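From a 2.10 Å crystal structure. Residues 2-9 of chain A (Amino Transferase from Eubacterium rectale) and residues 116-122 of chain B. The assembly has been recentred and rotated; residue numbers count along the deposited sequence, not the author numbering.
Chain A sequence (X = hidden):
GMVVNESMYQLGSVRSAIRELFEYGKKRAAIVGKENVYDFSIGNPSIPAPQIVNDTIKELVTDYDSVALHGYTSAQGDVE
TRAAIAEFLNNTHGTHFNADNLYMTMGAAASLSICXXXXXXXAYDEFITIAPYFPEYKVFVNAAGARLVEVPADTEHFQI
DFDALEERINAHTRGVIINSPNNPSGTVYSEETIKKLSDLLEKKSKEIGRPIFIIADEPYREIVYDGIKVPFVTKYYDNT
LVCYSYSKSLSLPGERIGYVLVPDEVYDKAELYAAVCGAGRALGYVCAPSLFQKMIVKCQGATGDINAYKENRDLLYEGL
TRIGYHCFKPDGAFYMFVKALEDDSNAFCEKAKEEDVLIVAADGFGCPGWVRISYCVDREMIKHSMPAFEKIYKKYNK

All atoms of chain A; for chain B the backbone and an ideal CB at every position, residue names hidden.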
# COMPACT_ATOMS: atom_id res chain seq x y z
N MSE A 2 -7.79 -7.23 26.02
CA MSE A 2 -7.50 -6.36 24.87
C MSE A 2 -8.47 -6.66 23.70
O MSE A 2 -8.60 -7.82 23.24
CB MSE A 2 -6.03 -6.52 24.47
CG MSE A 2 -5.57 -5.57 23.41
SE MSE A 2 -3.63 -5.32 23.38
CE MSE A 2 -3.48 -4.43 25.00
N VAL A 3 -9.14 -5.61 23.23
CA VAL A 3 -10.13 -5.71 22.13
C VAL A 3 -9.44 -5.89 20.76
O VAL A 3 -9.95 -6.59 19.91
CB VAL A 3 -11.08 -4.47 22.13
CG1 VAL A 3 -12.05 -4.46 20.95
CG2 VAL A 3 -11.85 -4.43 23.45
N VAL A 4 -8.29 -5.26 20.56
CA VAL A 4 -7.52 -5.34 19.31
C VAL A 4 -6.60 -6.56 19.27
O VAL A 4 -6.39 -7.23 20.28
CB VAL A 4 -6.65 -4.07 19.10
CG1 VAL A 4 -7.55 -2.83 18.93
CG2 VAL A 4 -5.62 -3.88 20.26
N ASN A 5 -6.05 -6.82 18.09
CA ASN A 5 -5.07 -7.88 17.89
C ASN A 5 -3.78 -7.48 18.63
O ASN A 5 -3.24 -6.42 18.33
CB ASN A 5 -4.78 -8.05 16.39
CG ASN A 5 -3.72 -9.09 16.11
OD1 ASN A 5 -2.55 -8.82 16.28
ND2 ASN A 5 -4.13 -10.27 15.64
N GLU A 6 -3.31 -8.32 19.56
CA GLU A 6 -2.09 -7.99 20.35
C GLU A 6 -0.80 -7.77 19.55
O GLU A 6 -0.02 -6.88 19.88
CB GLU A 6 -1.80 -9.02 21.44
CG GLU A 6 -2.89 -9.13 22.48
CD GLU A 6 -2.46 -9.83 23.78
OE1 GLU A 6 -1.23 -9.94 24.05
OE2 GLU A 6 -3.37 -10.23 24.55
N SER A 7 -0.58 -8.57 18.51
CA SER A 7 0.61 -8.40 17.64
C SER A 7 0.60 -7.07 16.92
O SER A 7 1.66 -6.44 16.75
CB SER A 7 0.73 -9.50 16.60
OG SER A 7 0.75 -10.74 17.26
N MSE A 8 -0.59 -6.65 16.48
CA MSE A 8 -0.74 -5.36 15.80
C MSE A 8 -0.52 -4.25 16.81
O MSE A 8 0.23 -3.34 16.53
CB MSE A 8 -2.09 -5.24 15.10
CG MSE A 8 -2.30 -6.25 13.97
SE MSE A 8 -1.00 -6.26 12.60
CE MSE A 8 0.33 -7.50 13.30
N TYR A 9 -1.13 -4.35 17.99
CA TYR A 9 -0.88 -3.39 19.07
C TYR A 9 0.63 -3.26 19.36
O TYR A 9 1.16 -2.15 19.44
CB TYR A 9 -1.62 -3.78 20.36
CG TYR A 9 -1.18 -2.89 21.52
CD1 TYR A 9 -1.73 -1.62 21.70
CD2 TYR A 9 -0.16 -3.31 22.40
CE1 TYR A 9 -1.31 -0.80 22.73
CE2 TYR A 9 0.28 -2.48 23.42
CZ TYR A 9 -0.29 -1.23 23.59
OH TYR A 9 0.15 -0.42 24.60
N UNK B 116 -9.68 -3.93 9.66
CA UNK B 116 -9.97 -5.37 9.90
C UNK B 116 -8.77 -6.11 10.53
O UNK B 116 -8.95 -6.92 11.43
CB UNK B 116 -10.35 -6.05 8.58
N UNK B 117 -7.57 -5.81 10.04
CA UNK B 117 -6.34 -6.41 10.56
C UNK B 117 -6.08 -5.98 12.00
O UNK B 117 -5.62 -6.78 12.80
CB UNK B 117 -5.15 -6.03 9.68
N UNK B 118 -6.35 -4.70 12.30
CA UNK B 118 -6.19 -4.16 13.67
C UNK B 118 -7.07 -4.86 14.70
O UNK B 118 -6.60 -5.19 15.78
CB UNK B 118 -6.51 -2.66 13.68
N UNK B 119 -8.34 -5.06 14.33
CA UNK B 119 -9.37 -5.59 15.20
C UNK B 119 -9.37 -7.11 15.34
O UNK B 119 -9.52 -7.58 16.46
CB UNK B 119 -10.74 -5.14 14.69
N UNK B 120 -9.13 -7.86 14.26
CA UNK B 120 -9.24 -9.33 14.31
C UNK B 120 -8.21 -10.04 15.23
O UNK B 120 -7.00 -9.93 15.00
CB UNK B 120 -9.09 -9.88 12.89
N UNK B 121 -8.72 -10.79 16.22
CA UNK B 121 -7.89 -11.57 17.19
C UNK B 121 -8.18 -13.09 17.23
O UNK B 121 -7.58 -13.82 18.04
CB UNK B 121 -8.10 -11.00 18.60
N UNK B 122 -9.10 -13.56 16.40
CA UNK B 122 -9.42 -14.98 16.35
C UNK B 122 -9.97 -15.26 14.97
O UNK B 122 -10.60 -14.36 14.35
CB UNK B 122 -10.41 -15.38 17.44

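Two copies of the aminotransferase meet where the N-terminal segment of chain A crosses the end of a chain B helix, and much of what chain A reads there is backbone. At position 116 the backbone is helical and nothing of the chain A stretch lies within 5.5 Å of the ideal CB, so chain A sets no preference. The deposited residue is Phe B116, whose ring stays clear of chain A.

Position 117, still helical, points its CA-to-CB bond sideways, with the ideal CB 5.1 Å from Met A8 SE. A side chain with a flexible aliphatic stem, such as leucine, methionine, lysine or arginine, could pack against this selenomethionine. Arg B117 is found. Its CG lies 3.8 Å from Met A8 SE, while NH2 is hydrogen-bonded elsewhere in the structure. Its carbonyl also takes part, with O 3.6 Å from Met A8 CG.

At position 118 CA-to-CB points away, and the ideal CB is 5.3 Å from Met A8 CB and 5.4 Å from Val A4 CG1. The contact here runs through the carbonyl: Asn A5 N donates to O of this residue at 2.9 Å, nearly linear at 173°, and Val A4 CB approaches the same O to 3.5 Å. Because the backbone makes this bond, many residues would be compatible, small apolar ones among them. The residue is Ala B118, which leaves the contact to its main chain.

Position 119 also directs CA-to-CB away, but a longer apolar chain could bend back to the valines of chain A; leucine, isoleucine or methionine would suit. Leu B119, with chi1 m and chi2 t, does so, bringing CD2 to 4.3 Å from Val A4 CG1.

Position 120 leaves helical phi/psi (-65/121), and its CB points away. Its backbone O accepts from Asn A5 ND2 at 3.0 Å, again a bond indifferent to side chain; a small polar residue could instead turn to the preceding helical turn. Thr B120 does this, OG1 donating to Phe B116 O at 2.7 Å. On the chain A side, Asn A5 OD1 meanwhile accepts from Met A8 N at 2.9 Å, capping its own helix, so one amide group serves both chains.

At position 121 CB points sideways, 4.4 Å from Asn A5 CA and 4.5 Å from Val A4 O. Serine, alanine or another small residue fits, polar or not. Ser B121, chi1 p, touches chain A through CB.

Position 122 has extended angles, and nothing of the chain A stretch lies within 5.5 Å of its ideal CB, so this stretch sets no preference there. Asp B122 leads its carboxylate away.

Chain B 116-122: FRALTSD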
# COMPACT_ATOMS: atom_id res chain seq x y z
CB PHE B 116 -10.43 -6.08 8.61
CG PHE B 116 -11.67 -5.48 7.98
CD1 PHE B 116 -12.83 -5.22 8.73
CD2 PHE B 116 -11.72 -5.23 6.61
CE1 PHE B 116 -13.99 -4.68 8.13
CE2 PHE B 116 -12.86 -4.69 6.01
CZ PHE B 116 -14.00 -4.42 6.77
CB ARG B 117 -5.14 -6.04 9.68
CG ARG B 117 -3.83 -6.70 10.03
CD ARG B 117 -3.92 -8.23 9.97
NE ARG B 117 -2.59 -8.85 10.06
CZ ARG B 117 -1.71 -8.89 9.06
NH1 ARG B 117 -2.00 -8.37 7.87
NH2 ARG B 117 -0.52 -9.47 9.26
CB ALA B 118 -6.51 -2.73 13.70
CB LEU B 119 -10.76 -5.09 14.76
CG LEU B 119 -11.06 -3.59 14.98
CD1 LEU B 119 -12.34 -3.16 14.28
CD2 LEU B 119 -11.12 -3.15 16.48
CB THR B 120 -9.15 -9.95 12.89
OG1 THR B 120 -10.06 -9.26 12.00
CG2 THR B 120 -9.47 -11.48 12.92
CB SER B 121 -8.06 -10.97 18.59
OG SER B 121 -9.42 -11.00 19.01
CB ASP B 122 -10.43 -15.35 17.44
CG ASP B 122 -10.79 -16.84 17.47
OD1 ASP B 122 -11.92 -17.16 17.06
OD2 ASP B 122 -9.96 -17.68 17.89
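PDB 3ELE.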